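Local coordinates for ankyrin repeat domain protein (Legionella pneumophila subsp. pneumophila, PDB 6MCA) that is a Legionella effector that interacts with the host LARP7 component of the 7SK snRNP complex and combines ankyrin repeats with a cysteine protease-like structure, at residues A[154-159]-A[411-416]; A[205-210]-A[384-389]; A[390-395]-A[434-439]; A[428-433]-A[472-477]; A[447-452]-A[466-471]. All blocks are in the same frame, centred on the assembly; numbering follows the deposited sequence.

Contact 1 (A[154-159]-A[411-416]); sequences INAKLI and AAILGG
I413 of helix 404-421 reaches across to A156 and I159 of helix 147-162, and its two branches divide the work between them. At CB the side chain, directed at the facing helix, forks. With CG1 beside the backbone N and anti to the carbonyl carbon (chi1 -62°), CG2 falls anti to the N and ends in the tighter of the two meetings: I413 CG2 lies 3.8 Å from I159 CG2. The same methyl also reaches the far end of its partner, with I413 CG2 at 3.9 Å from I159 CD1, and so it rests against both ends of the forked I159. CG1, the other branch at CB, serves as a spacer, carrying the chain past I159 to its tip. There the methyl meets the other helix one turn earlier, where I413 CD1 stands 4.0 Å from A156 CB. The backbones also come nearest at this point, with A156 CA and I413 CA 7.3 Å apart, a closeness consistent with the small side chain of A156.

The group is closed in from further directions. Strand 168-172 packs along the pair, V169 on I413 and I171 on A156; C395 of helix 373-399 packs on I159. The example illustrates how a single beta-branched residue can address two partners a helical turn apart. All three side chains are buried and hydrocarbon throughout, and no hydrogen bond crosses between the segments; cohesion here is probably dominated by exclusion of water and the fit of methyl groups.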
# COMPACT_ATOMS: atom_id res chain seq x y z
N ILE A 154 9.37 0.52 1.11
CA ILE A 154 8.48 -0.61 0.88
C ILE A 154 8.64 -1.64 1.99
O ILE A 154 7.65 -2.13 2.55
CB ILE A 154 8.75 -1.24 -0.50
CG1 ILE A 154 8.40 -0.25 -1.62
CG2 ILE A 154 7.97 -2.54 -0.66
CD1 ILE A 154 8.93 -0.65 -2.98
N ASN A 155 9.88 -1.97 2.34
CA ASN A 155 10.12 -2.99 3.35
C ASN A 155 9.62 -2.55 4.72
O ASN A 155 9.02 -3.34 5.45
CB ASN A 155 11.61 -3.34 3.41
CG ASN A 155 11.95 -4.24 4.57
OD1 ASN A 155 11.78 -5.46 4.50
ND2 ASN A 155 12.45 -3.65 5.65
N ALA A 156 9.86 -1.28 5.09
CA ALA A 156 9.42 -0.80 6.39
C ALA A 156 7.90 -0.78 6.49
O ALA A 156 7.33 -1.19 7.51
CB ALA A 156 9.98 0.60 6.65
N LYS A 157 7.22 -0.33 5.43
CA LYS A 157 5.76 -0.34 5.45
C LYS A 157 5.22 -1.77 5.53
O LYS A 157 4.30 -2.05 6.31
CB LYS A 157 5.21 0.36 4.20
CG LYS A 157 5.42 1.87 4.20
CD LYS A 157 4.63 2.54 5.31
CE LYS A 157 3.13 2.34 5.13
NZ LYS A 157 2.37 2.80 6.32
N LEU A 158 5.79 -2.68 4.74
CA LEU A 158 5.33 -4.06 4.75
C LEU A 158 5.55 -4.71 6.11
O LEU A 158 4.70 -5.48 6.58
CB LEU A 158 6.03 -4.86 3.65
CG LEU A 158 5.59 -6.31 3.46
CD1 LEU A 158 4.11 -6.37 3.12
CD2 LEU A 158 6.42 -6.98 2.38
N ILE A 159 6.67 -4.40 6.76
CA ILE A 159 6.93 -4.97 8.08
C ILE A 159 5.98 -4.39 9.11
O ILE A 159 5.43 -5.12 9.95
CB ILE A 159 8.40 -4.76 8.47
CG1 ILE A 159 9.27 -5.86 7.86
CG2 ILE A 159 8.56 -4.71 9.98
CD1 ILE A 159 10.73 -5.73 8.20
N ALA A 411 18.24 -1.69 12.14
CA ALA A 411 18.30 -2.17 13.51
C ALA A 411 17.10 -1.70 14.32
O ALA A 411 16.56 -2.46 15.14
CB ALA A 411 19.61 -1.72 14.17
N ALA A 412 16.67 -0.45 14.11
CA ALA A 412 15.47 0.03 14.79
C ALA A 412 14.24 -0.77 14.38
O ALA A 412 13.41 -1.13 15.22
CB ALA A 412 15.27 1.52 14.49
N ILE A 413 14.12 -1.08 13.08
CA ILE A 413 12.98 -1.88 12.62
C ILE A 413 13.01 -3.27 13.24
O ILE A 413 11.97 -3.79 13.69
CB ILE A 413 12.98 -1.95 11.08
CG1 ILE A 413 12.83 -0.55 10.48
CG2 ILE A 413 11.85 -2.85 10.59
CD1 ILE A 413 13.03 -0.50 8.98
N LEU A 414 14.19 -3.90 13.28
CA LEU A 414 14.30 -5.24 13.85
C LEU A 414 13.98 -5.22 15.34
O LEU A 414 13.33 -6.14 15.86
CB LEU A 414 15.69 -5.81 13.61
CG LEU A 414 16.11 -6.02 12.15
CD1 LEU A 414 17.55 -6.52 12.08
CD2 LEU A 414 15.17 -6.99 11.45
N GLY A 415 14.44 -4.19 16.06
CA GLY A 415 14.11 -4.08 17.47
C GLY A 415 12.62 -3.87 17.70
O GLY A 415 12.06 -4.41 18.65
N GLY A 416 11.98 -3.09 16.83
CA GLY A 416 10.53 -2.96 16.91
C GLY A 416 9.83 -4.29 16.73
O GLY A 416 8.92 -4.64 17.50

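Contact 2 (A[205-210]-A[384-389]); sequences SYSTRH and VEWDKD
S205 opens the loop side of this contact, lying along the indole of W386 on helix 373-399. S205 CB sits 3.7 Å from W386 CZ2, the six-membered-ring carbon next to the fusion atom CE2, while the hydroxyl, turned anti to the backbone N (chi1 -174°), brings S205 OG to 3.3 Å from W386 NE1, near the ring plane. Two residues on, S207 adds a second hydroxyl to the same edge: S207 OG is 3.5 Å from W386 NE1. The two serines are hydrogen-bonded to each other, with S205 OG and S207 OG 2.9 Å apart, so both oxygens are held as a pair beside the indole nitrogen.

T208 approaches from another direction. Its methyl stands over one face of the five-membered ring, T208 CG2 being 4.1 Å from W386 CD1, whereas its hydroxyl is engaged with the carbonyl oxygen of F202. That phenylalanine, in helix 188-202, also meets W386 edge-to-face, and farther along the loop H210 is hydrogen-bonded to E382 of the tryptophan's own helix.

The arrangement exemplifies the double character of an indole. Its nitrogen edge is lined by hydroxyls and its face is met by a methyl group, so one partly exposed tryptophan joins helix 373-399 to the loop between helices 188-202 and 215-233 through polar and apolar surfaces together.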
# COMPACT_ATOMS: atom_id res chain seq x y z
N SER A 205 8.26 -18.76 -4.87
CA SER A 205 9.23 -19.25 -3.91
C SER A 205 9.35 -20.77 -4.01
O SER A 205 8.36 -21.47 -4.26
CB SER A 205 8.83 -18.85 -2.49
OG SER A 205 9.82 -19.21 -1.54
N TYR A 206 10.57 -21.28 -3.82
CA TYR A 206 10.77 -22.72 -3.78
C TYR A 206 9.95 -23.35 -2.66
O TYR A 206 9.26 -24.35 -2.86
CB TYR A 206 12.25 -23.04 -3.61
CG TYR A 206 13.10 -22.77 -4.83
CD1 TYR A 206 12.65 -23.08 -6.10
CD2 TYR A 206 14.36 -22.20 -4.71
CE1 TYR A 206 13.42 -22.84 -7.22
CE2 TYR A 206 15.15 -21.95 -5.82
CZ TYR A 206 14.67 -22.27 -7.07
OH TYR A 206 15.45 -22.02 -8.18
N SER A 207 9.99 -22.73 -1.47
CA SER A 207 9.34 -23.27 -0.28
C SER A 207 7.83 -23.43 -0.43
O SER A 207 7.20 -24.01 0.46
CB SER A 207 9.64 -22.37 0.92
OG SER A 207 9.33 -21.01 0.63
N THR A 208 7.24 -22.94 -1.52
CA THR A 208 5.80 -23.04 -1.73
C THR A 208 5.44 -23.93 -2.92
O THR A 208 4.30 -23.88 -3.39
CB THR A 208 5.19 -21.65 -1.92
OG1 THR A 208 5.50 -21.16 -3.23
CG2 THR A 208 5.74 -20.68 -0.88
N ARG A 209 6.39 -24.75 -3.40
CA ARG A 209 6.10 -25.58 -4.57
C ARG A 209 4.96 -26.56 -4.30
O ARG A 209 4.18 -26.86 -5.20
CB ARG A 209 7.36 -26.31 -5.02
CG ARG A 209 7.65 -27.62 -4.31
CD ARG A 209 8.62 -28.48 -5.11
NE ARG A 209 7.94 -29.33 -6.07
CZ ARG A 209 7.84 -30.66 -5.96
NH1 ARG A 209 8.40 -31.28 -4.93
NH2 ARG A 209 7.20 -31.35 -6.89
N HIS A 210 4.83 -27.03 -3.05
CA HIS A 210 3.74 -27.94 -2.71
C HIS A 210 2.37 -27.30 -2.86
O HIS A 210 1.36 -28.01 -2.76
CB HIS A 210 3.92 -28.46 -1.28
CG HIS A 210 3.83 -27.40 -0.23
ND1 HIS A 210 4.90 -26.62 0.14
CD2 HIS A 210 2.78 -26.98 0.52
CE1 HIS A 210 4.52 -25.77 1.08
NE2 HIS A 210 3.24 -25.97 1.33
N VAL A 384 0.53 -15.38 4.66
CA VAL A 384 0.85 -14.29 5.58
C VAL A 384 2.12 -14.60 6.36
O VAL A 384 2.99 -13.73 6.51
CB VAL A 384 -0.35 -14.03 6.52
CG1 VAL A 384 0.06 -13.14 7.68
CG2 VAL A 384 -1.49 -13.39 5.74
N GLU A 385 2.26 -15.82 6.87
CA GLU A 385 3.47 -16.16 7.62
C GLU A 385 4.70 -16.15 6.72
O GLU A 385 5.77 -15.66 7.12
CB GLU A 385 3.31 -17.52 8.30
CG GLU A 385 2.32 -17.52 9.46
CD GLU A 385 2.66 -16.51 10.54
OE1 GLU A 385 1.87 -15.57 10.75
OE2 GLU A 385 3.73 -16.65 11.17
N TRP A 386 4.56 -16.66 5.49
CA TRP A 386 5.67 -16.62 4.55
C TRP A 386 6.09 -15.18 4.26
O TRP A 386 7.29 -14.89 4.16
CB TRP A 386 5.28 -17.33 3.25
CG TRP A 386 6.34 -17.26 2.19
CD1 TRP A 386 7.30 -18.19 1.94
CD2 TRP A 386 6.54 -16.21 1.24
NE1 TRP A 386 8.10 -17.78 0.89
CE2 TRP A 386 7.65 -16.56 0.45
CE3 TRP A 386 5.89 -14.99 0.99
CZ2 TRP A 386 8.12 -15.75 -0.58
CZ3 TRP A 386 6.37 -14.19 -0.03
CH2 TRP A 386 7.47 -14.57 -0.80
N ASP A 387 5.13 -14.27 4.13
CA ASP A 387 5.48 -12.88 3.83
C ASP A 387 6.14 -12.21 5.03
O ASP A 387 7.08 -11.42 4.85
CB ASP A 387 4.23 -12.11 3.40
CG ASP A 387 4.55 -10.98 2.45
OD1 ASP A 387 5.39 -11.18 1.54
OD2 ASP A 387 3.97 -9.88 2.60
N LYS A 388 5.67 -12.51 6.24
CA LYS A 388 6.36 -12.04 7.44
C LYS A 388 7.83 -12.44 7.41
O LYS A 388 8.73 -11.59 7.54
CB LYS A 388 5.69 -12.61 8.69
CG LYS A 388 4.34 -12.02 9.04
CD LYS A 388 3.82 -12.63 10.34
CE LYS A 388 2.44 -12.12 10.70
NZ LYS A 388 1.93 -12.75 11.95
N ASP A 389 8.09 -13.73 7.22
CA ASP A 389 9.46 -14.22 7.23
C ASP A 389 10.27 -13.66 6.06
O ASP A 389 11.47 -13.40 6.20
CB ASP A 389 9.48 -15.74 7.23
CG ASP A 389 8.99 -16.33 8.54
OD1 ASP A 389 9.29 -15.75 9.60
OD2 ASP A 389 8.30 -17.37 8.50

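Contact 3 (A[390-395]-A[434-439]); sequences RALDEC and EKILNI
L392 and D393 leave neighbouring positions of helix 373-399 by different torsions, and each finds its own partner on helix 427-440. L392 sets CG anti to its backbone N (chi1 -179°), which points the branched end at the other helix. D393 instead has CG anti to the carbonyl carbon (chi1 -68°), and its carboxylate swings round to the same side. K435 answers with a chain extended all the way beyond CG, long enough to carry its ammonium past L392 to the acid.

The resulting salt bridge links K435 NZ to D393 OD1 at 3.0 Å, the nitrogen arriving on the syn lone pair, the side of the other oxygen. On its way the lysine runs beside the leucine, with K435 CD 4.3 Å from L392 CD2, so its aliphatic part lies alongside the apolar pair. That pair is made by L392 and I436, whose side chains cross at about a right angle, L392 CD1 resting 3.9 Å from I436 CG1. The result is a familiar division of a helix interface: hydrocarbon in the buried part, opposite charges at its partly exposed border.

The two segments run nearly parallel, their axes 14° apart in direction and 11.0 Å at closest approach. Helix 404-421, which lies between them in sequence, contributes L414 to both sides of the interface, touching L392 and I436, and I417 also reaches I436. Helix 147-162 packs on another side chain of the first segment, with L158 meeting R390.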
# COMPACT_ATOMS: atom_id res chain seq x y z
N ARG A 390 9.63 -13.44 4.91
CA ARG A 390 10.32 -12.88 3.75
C ARG A 390 10.78 -11.45 4.03
O ARG A 390 11.92 -11.08 3.71
CB ARG A 390 9.41 -12.92 2.52
CG ARG A 390 10.08 -12.48 1.22
CD ARG A 390 9.78 -11.02 0.89
NE ARG A 390 8.36 -10.78 0.63
CZ ARG A 390 7.88 -9.69 0.06
NH1 ARG A 390 8.71 -8.72 -0.32
NH2 ARG A 390 6.58 -9.55 -0.14
N ALA A 391 9.90 -10.63 4.61
CA ALA A 391 10.29 -9.26 4.94
C ALA A 391 11.40 -9.24 5.99
O ALA A 391 12.35 -8.45 5.88
CB ALA A 391 9.07 -8.48 5.42
N LEU A 392 11.30 -10.10 7.00
CA LEU A 392 12.35 -10.18 8.01
C LEU A 392 13.69 -10.57 7.38
O LEU A 392 14.73 -9.99 7.70
CB LEU A 392 11.96 -11.17 9.10
CG LEU A 392 12.94 -11.35 10.26
CD1 LEU A 392 13.28 -10.01 10.89
CD2 LEU A 392 12.37 -12.31 11.29
N ASP A 393 13.67 -11.55 6.47
CA ASP A 393 14.90 -11.97 5.80
C ASP A 393 15.46 -10.86 4.92
O ASP A 393 16.68 -10.70 4.84
CB ASP A 393 14.63 -13.23 4.97
CG ASP A 393 14.34 -14.44 5.82
OD1 ASP A 393 14.57 -14.38 7.05
OD2 ASP A 393 13.87 -15.46 5.27
N GLU A 394 14.59 -10.10 4.26
CA GLU A 394 15.06 -8.96 3.48
C GLU A 394 15.80 -7.97 4.36
O GLU A 394 16.88 -7.49 4.00
CB GLU A 394 13.87 -8.27 2.79
CG GLU A 394 13.51 -8.84 1.43
CD GLU A 394 12.35 -8.11 0.78
OE1 GLU A 394 11.71 -7.28 1.47
OE2 GLU A 394 12.09 -8.35 -0.41
N CYS A 395 15.23 -7.65 5.52
CA CYS A 395 15.89 -6.73 6.44
C CYS A 395 17.25 -7.27 6.89
O CYS A 395 18.26 -6.55 6.88
CB CYS A 395 15.00 -6.46 7.65
SG CYS A 395 14.08 -4.92 7.55
N GLU A 434 15.72 -15.16 17.42
CA GLU A 434 17.11 -15.58 17.23
C GLU A 434 17.72 -14.87 16.02
O GLU A 434 18.83 -14.33 16.09
CB GLU A 434 17.18 -17.10 17.06
CG GLU A 434 18.51 -17.71 17.46
CD GLU A 434 18.66 -17.85 18.96
OE1 GLU A 434 19.36 -17.01 19.57
OE2 GLU A 434 18.07 -18.79 19.54
N LYS A 435 16.99 -14.88 14.90
CA LYS A 435 17.43 -14.16 13.71
C LYS A 435 17.75 -12.70 14.02
O LYS A 435 18.76 -12.17 13.56
CB LYS A 435 16.36 -14.23 12.62
CG LYS A 435 16.27 -15.55 11.87
CD LYS A 435 15.36 -15.38 10.66
CE LYS A 435 14.92 -16.72 10.09
NZ LYS A 435 13.88 -16.55 9.04
N ILE A 436 16.89 -12.05 14.81
CA ILE A 436 17.06 -10.63 15.08
C ILE A 436 18.21 -10.39 16.06
O ILE A 436 19.02 -9.47 15.88
CB ILE A 436 15.74 -10.03 15.60
CG1 ILE A 436 14.68 -10.06 14.50
CG2 ILE A 436 15.95 -8.61 16.10
CD1 ILE A 436 13.26 -9.99 15.02
N LEU A 437 18.29 -11.21 17.11
CA LEU A 437 19.34 -11.06 18.11
C LEU A 437 20.72 -11.34 17.54
O LEU A 437 21.71 -10.88 18.11
CB LEU A 437 19.07 -11.98 19.30
CG LEU A 437 17.90 -11.57 20.21
CD1 LEU A 437 17.63 -12.64 21.26
CD2 LEU A 437 18.16 -10.22 20.85
N ASN A 438 20.80 -12.10 16.45
CA ASN A 438 22.08 -12.22 15.75
C ASN A 438 22.66 -10.86 15.39
O ASN A 438 23.88 -10.68 15.36
CB ASN A 438 21.92 -13.07 14.49
CG ASN A 438 22.44 -14.48 14.67
OD1 ASN A 438 22.76 -14.90 15.79
ND2 ASN A 438 22.52 -15.23 13.58
N ILE A 439 21.79 -9.88 15.12
CA ILE A 439 22.22 -8.54 14.75
C ILE A 439 22.19 -7.59 15.95
O ILE A 439 23.11 -6.79 16.13
CB ILE A 439 21.34 -8.00 13.60
CG1 ILE A 439 21.61 -8.79 12.31
CG2 ILE A 439 21.58 -6.52 13.38
CD1 ILE A 439 20.76 -8.36 11.14

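Contact 4 (A[428-433]-A[472-477]); sequences RHLERA and LDDCGI
L430, on helix 427-440, packs against D474 and C475 where helix 463-474 finishes in a Schellman motif. In this turn G476 N is hydrogen-bonded to D473 O at 3.1 Å, while a weak bond runs from I477 N back to L472 O; G476 has the positive phi (71°) at which a Schellman motif leaves the helix. The motif thereby places D474 and C475 facing the neighbouring helix.

L430 has the most surface buried here, and one of its two terminal methyls does the touching. Its CD2 faces C475, L430 CD2 lying 4.4 Å from C475 SG, a loose apolar approach. C475 also meets E434 and L437 on the following turns of L430's helix, so C475 lies along that helix, touching more than one residue.

D474 meets the methyl with both CB and OD1. It is exposed, and its side chain crosses that of L430 at about a right angle; H424 touches it as well. The contact shows a helix terminus packed at the protein surface with no hydrogen bond across it. The leucine methyl closes it: L430 CD2 comes to 4.1 Å from D474 CB.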
# COMPACT_ATOMS: atom_id res chain seq x y z
N ARG A 428 7.96 -20.12 16.61
CA ARG A 428 8.26 -19.36 15.40
C ARG A 428 8.72 -17.95 15.76
O ARG A 428 9.68 -17.44 15.17
CB ARG A 428 7.04 -19.32 14.49
CG ARG A 428 6.44 -20.68 14.18
N HIS A 429 8.05 -17.32 16.72
CA HIS A 429 8.51 -16.03 17.22
C HIS A 429 9.90 -16.15 17.83
O HIS A 429 10.70 -15.22 17.72
CB HIS A 429 7.52 -15.48 18.25
CG HIS A 429 6.18 -15.15 17.68
ND1 HIS A 429 5.25 -14.38 18.35
CD2 HIS A 429 5.60 -15.49 16.50
CE1 HIS A 429 4.16 -14.25 17.62
NE2 HIS A 429 4.35 -14.92 16.49
N LEU A 430 10.21 -17.29 18.45
CA LEU A 430 11.55 -17.47 19.02
C LEU A 430 12.60 -17.62 17.93
O LEU A 430 13.72 -17.13 18.08
CB LEU A 430 11.56 -18.68 19.95
CG LEU A 430 11.17 -18.39 21.41
CD1 LEU A 430 10.89 -19.68 22.16
CD2 LEU A 430 12.25 -17.58 22.10
N GLU A 431 12.26 -18.28 16.82
CA GLU A 431 13.18 -18.36 15.70
C GLU A 431 13.43 -16.97 15.11
O GLU A 431 14.58 -16.61 14.80
CB GLU A 431 12.64 -19.31 14.63
CG GLU A 431 12.45 -20.74 15.11
CD GLU A 431 11.64 -21.58 14.15
OE1 GLU A 431 11.25 -22.71 14.52
OE2 GLU A 431 11.38 -21.11 13.02
N ARG A 432 12.36 -16.19 14.93
CA ARG A 432 12.53 -14.81 14.46
C ARG A 432 13.37 -14.00 15.44
O ARG A 432 14.20 -13.18 15.03
CB ARG A 432 11.17 -14.15 14.25
CG ARG A 432 10.27 -14.89 13.27
CD ARG A 432 9.11 -14.01 12.82
NE ARG A 432 8.25 -14.70 11.86
CZ ARG A 432 6.98 -15.01 12.09
NH1 ARG A 432 6.41 -14.69 13.24
NH2 ARG A 432 6.27 -15.64 11.15
N ALA A 433 13.18 -14.22 16.74
CA ALA A 433 13.95 -13.51 17.75
C ALA A 433 15.43 -13.89 17.69
O ALA A 433 16.30 -13.04 17.89
CB ALA A 433 13.39 -13.78 19.14
N LEU A 472 15.09 -13.05 25.87
CA LEU A 472 16.54 -12.97 25.97
C LEU A 472 17.10 -14.17 26.72
O LEU A 472 18.17 -14.69 26.36
CB LEU A 472 16.96 -11.67 26.65
CG LEU A 472 16.78 -10.37 25.85
CD1 LEU A 472 17.27 -9.18 26.66
CD2 LEU A 472 17.50 -10.46 24.52
N ASP A 473 16.40 -14.63 27.76
CA ASP A 473 16.91 -15.77 28.51
C ASP A 473 16.78 -17.07 27.72
O ASP A 473 17.66 -17.93 27.78
CB ASP A 473 16.20 -15.89 29.86
CG ASP A 473 17.04 -16.60 30.90
OD1 ASP A 473 18.09 -16.03 31.30
OD2 ASP A 473 16.67 -17.71 31.32
N ASP A 474 15.68 -17.23 26.97
CA ASP A 474 15.52 -18.44 26.17
C ASP A 474 16.49 -18.51 25.00
O ASP A 474 16.63 -19.58 24.40
CB ASP A 474 14.09 -18.56 25.63
CG ASP A 474 13.04 -18.13 26.63
OD1 ASP A 474 12.07 -17.46 26.23
OD2 ASP A 474 13.19 -18.45 27.83
N CYS A 475 17.17 -17.42 24.68
CA CYS A 475 18.20 -17.41 23.65
C CYS A 475 19.61 -17.39 24.24
O CYS A 475 20.58 -17.16 23.51
CB CYS A 475 18.01 -16.21 22.72
SG CYS A 475 16.46 -16.26 21.79
N GLY A 476 19.74 -17.63 25.54
CA GLY A 476 21.04 -17.68 26.19
C GLY A 476 21.71 -16.33 26.31
O GLY A 476 22.89 -16.18 25.98
N ILE A 477 20.97 -15.34 26.81
CA ILE A 477 21.45 -13.96 26.87
C ILE A 477 21.07 -13.38 28.23
O ILE A 477 19.88 -13.29 28.55
CB ILE A 477 20.86 -13.10 25.74
CG1 ILE A 477 21.50 -13.49 24.42
CG2 ILE A 477 21.06 -11.62 26.04
CD1 ILE A 477 21.16 -12.56 23.29

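Contact 5 (A[447-452]-A[466-471]); sequences YVLSSY and NNLLKI
L468 meets L449 and Y452 within an alpha-alpha hairpin, in which helices 447-458 and 463-474 follow one another through a short turn. All contact between the two segments is apolar, and L468 provides both halves of it. Its CG lies anti to the backbone N (chi1 167°), which directs the fork at the other helix; one prong then goes to each of two residues a helical turn apart. Toward L449 the meeting is between branch ends on side chains that cross at a slant, with L468 CD1 4.2 Å from L449 CD2. L449 is shared with further helices, touching L437 and L440 of helix 427-440 and L418 of helix 404-421, so the hairpin's interior continues into the adjoining core.

Aromatic contacts come next. The ring of Y452 turns away from L468 and instead meets F419 of helix 404-421, with planes inclined by about 35°. V448 CG1 lies in plane at the edge of the tyrosine ring, and F419 also touches L468, so the phenylalanine reaches both helices of the hairpin.

The polar bonds of the second segment lead to the loop after helix 404-421. N467 uses its amide twice there, as donor to the carbonyl oxygen of C422 and as acceptor from the backbone N of H424. Back between the two helices, the second prong of the leucine meets the root of the tyrosine: Y452 CB is 4.1 Å from L468 CD2.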
# COMPACT_ATOMS: atom_id res chain seq x y z
N TYR A 447 22.83 -0.93 21.71
CA TYR A 447 22.13 0.21 22.28
C TYR A 447 20.63 0.12 22.06
O TYR A 447 19.84 0.45 22.95
CB TYR A 447 22.69 1.53 21.72
CG TYR A 447 22.48 1.78 20.24
CD1 TYR A 447 23.45 1.42 19.31
CD2 TYR A 447 21.34 2.42 19.77
CE1 TYR A 447 23.28 1.67 17.96
CE2 TYR A 447 21.16 2.67 18.42
CZ TYR A 447 22.13 2.29 17.52
OH TYR A 447 21.97 2.53 16.17
N VAL A 448 20.21 -0.38 20.88
CA VAL A 448 18.78 -0.60 20.64
C VAL A 448 18.17 -1.36 21.81
O VAL A 448 17.34 -0.83 22.56
CB VAL A 448 18.56 -1.34 19.31
CG1 VAL A 448 17.10 -1.71 19.14
CG2 VAL A 448 19.03 -0.48 18.14
N LEU A 449 18.62 -2.61 22.00
CA LEU A 449 18.15 -3.39 23.13
C LEU A 449 18.28 -2.61 24.43
O LEU A 449 17.33 -2.55 25.23
CB LEU A 449 18.92 -4.71 23.22
CG LEU A 449 18.47 -5.81 22.26
CD1 LEU A 449 19.37 -7.02 22.36
CD2 LEU A 449 17.02 -6.19 22.51
N SER A 450 19.43 -1.96 24.63
CA SER A 450 19.64 -1.15 25.82
C SER A 450 18.46 -0.23 26.06
O SER A 450 17.79 -0.29 27.10
CB SER A 450 20.94 -0.34 25.69
OG SER A 450 22.08 -1.18 25.72
N SER A 451 18.14 0.60 25.05
CA SER A 451 17.03 1.54 25.17
C SER A 451 15.78 0.82 25.66
O SER A 451 15.16 1.22 26.66
CB SER A 451 16.77 2.23 23.83
OG SER A 451 15.41 2.57 23.69
N TYR A 452 15.41 -0.28 25.00
CA TYR A 452 14.22 -1.02 25.40
C TYR A 452 14.32 -1.44 26.85
O TYR A 452 13.45 -1.13 27.66
CB TYR A 452 14.02 -2.22 24.48
CG TYR A 452 13.36 -1.87 23.17
CD1 TYR A 452 11.99 -1.65 23.09
CD2 TYR A 452 14.10 -1.76 22.00
CE1 TYR A 452 11.38 -1.33 21.89
CE2 TYR A 452 13.50 -1.44 20.80
CZ TYR A 452 12.14 -1.22 20.75
OH TYR A 452 11.55 -0.90 19.55
N ASN A 466 8.85 -7.70 30.38
CA ASN A 466 8.97 -9.04 30.95
C ASN A 466 9.10 -10.08 29.85
O ASN A 466 9.93 -11.00 29.93
CB ASN A 466 7.76 -9.33 31.84
CG ASN A 466 8.03 -10.43 32.84
OD1 ASN A 466 7.35 -11.46 32.85
ND2 ASN A 466 9.01 -10.22 33.71
N ASN A 467 8.28 -9.96 28.80
CA ASN A 467 8.37 -10.89 27.68
C ASN A 467 9.74 -10.79 27.00
O ASN A 467 10.30 -11.81 26.57
CB ASN A 467 7.25 -10.61 26.67
CG ASN A 467 7.39 -11.43 25.40
OD1 ASN A 467 6.95 -12.57 25.33
ND2 ASN A 467 8.00 -10.83 24.39
N LEU A 468 10.29 -9.58 26.90
CA LEU A 468 11.60 -9.40 26.30
C LEU A 468 12.69 -10.05 27.15
O LEU A 468 13.61 -10.68 26.61
CB LEU A 468 11.89 -7.91 26.11
CG LEU A 468 13.34 -7.53 25.78
CD1 LEU A 468 13.72 -7.99 24.38
CD2 LEU A 468 13.54 -6.03 25.93
N LEU A 469 12.62 -9.89 28.47
CA LEU A 469 13.57 -10.57 29.35
C LEU A 469 13.49 -12.08 29.19
O LEU A 469 14.51 -12.77 29.09
CB LEU A 469 13.32 -10.16 30.80
CG LEU A 469 13.69 -8.73 31.18
CD1 LEU A 469 13.18 -8.40 32.57
CD2 LEU A 469 15.19 -8.53 31.10
N LYS A 470 12.26 -12.61 29.15
CA LYS A 470 12.09 -14.04 28.93
C LYS A 470 12.71 -14.48 27.61
O LYS A 470 13.46 -15.46 27.56
CB LYS A 470 10.60 -14.41 28.97
CG LYS A 470 9.95 -14.20 30.33
CD LYS A 470 8.90 -15.26 30.60
CE LYS A 470 7.57 -14.64 31.00
NZ LYS A 470 7.70 -13.80 32.22
N ILE A 471 12.43 -13.74 26.53
CA ILE A 471 12.98 -14.08 25.22
C ILE A 471 14.50 -14.08 25.26
O ILE A 471 15.15 -14.99 24.74
CB ILE A 471 12.45 -13.10 24.15
CG1 ILE A 471 10.99 -13.41 23.81
CG2 ILE A 471 13.31 -13.15 22.90
CD1 ILE A 471 10.41 -12.52 22.74

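Contacts 1, 3, 4 and 5 form one continuous block of helices. Contacts 1 and 3 touch, their centres about 10 Å apart. Contacts 3 and 4 share helix 427-440, contacts 4 and 5 share helix 463-474, and contacts 3 and 5 also touch, with centres about 16 Å apart. Contact 5 returns to contact 1 through Y452, whose OH is 3.5 Å from G416 CA. Contact 2 continues along helix 373-399 and is tied to contact 4 by R432, which forms salt bridges with E385 and D389. Contacts 2 and 5 do not touch, their centres being about 29 Å apart.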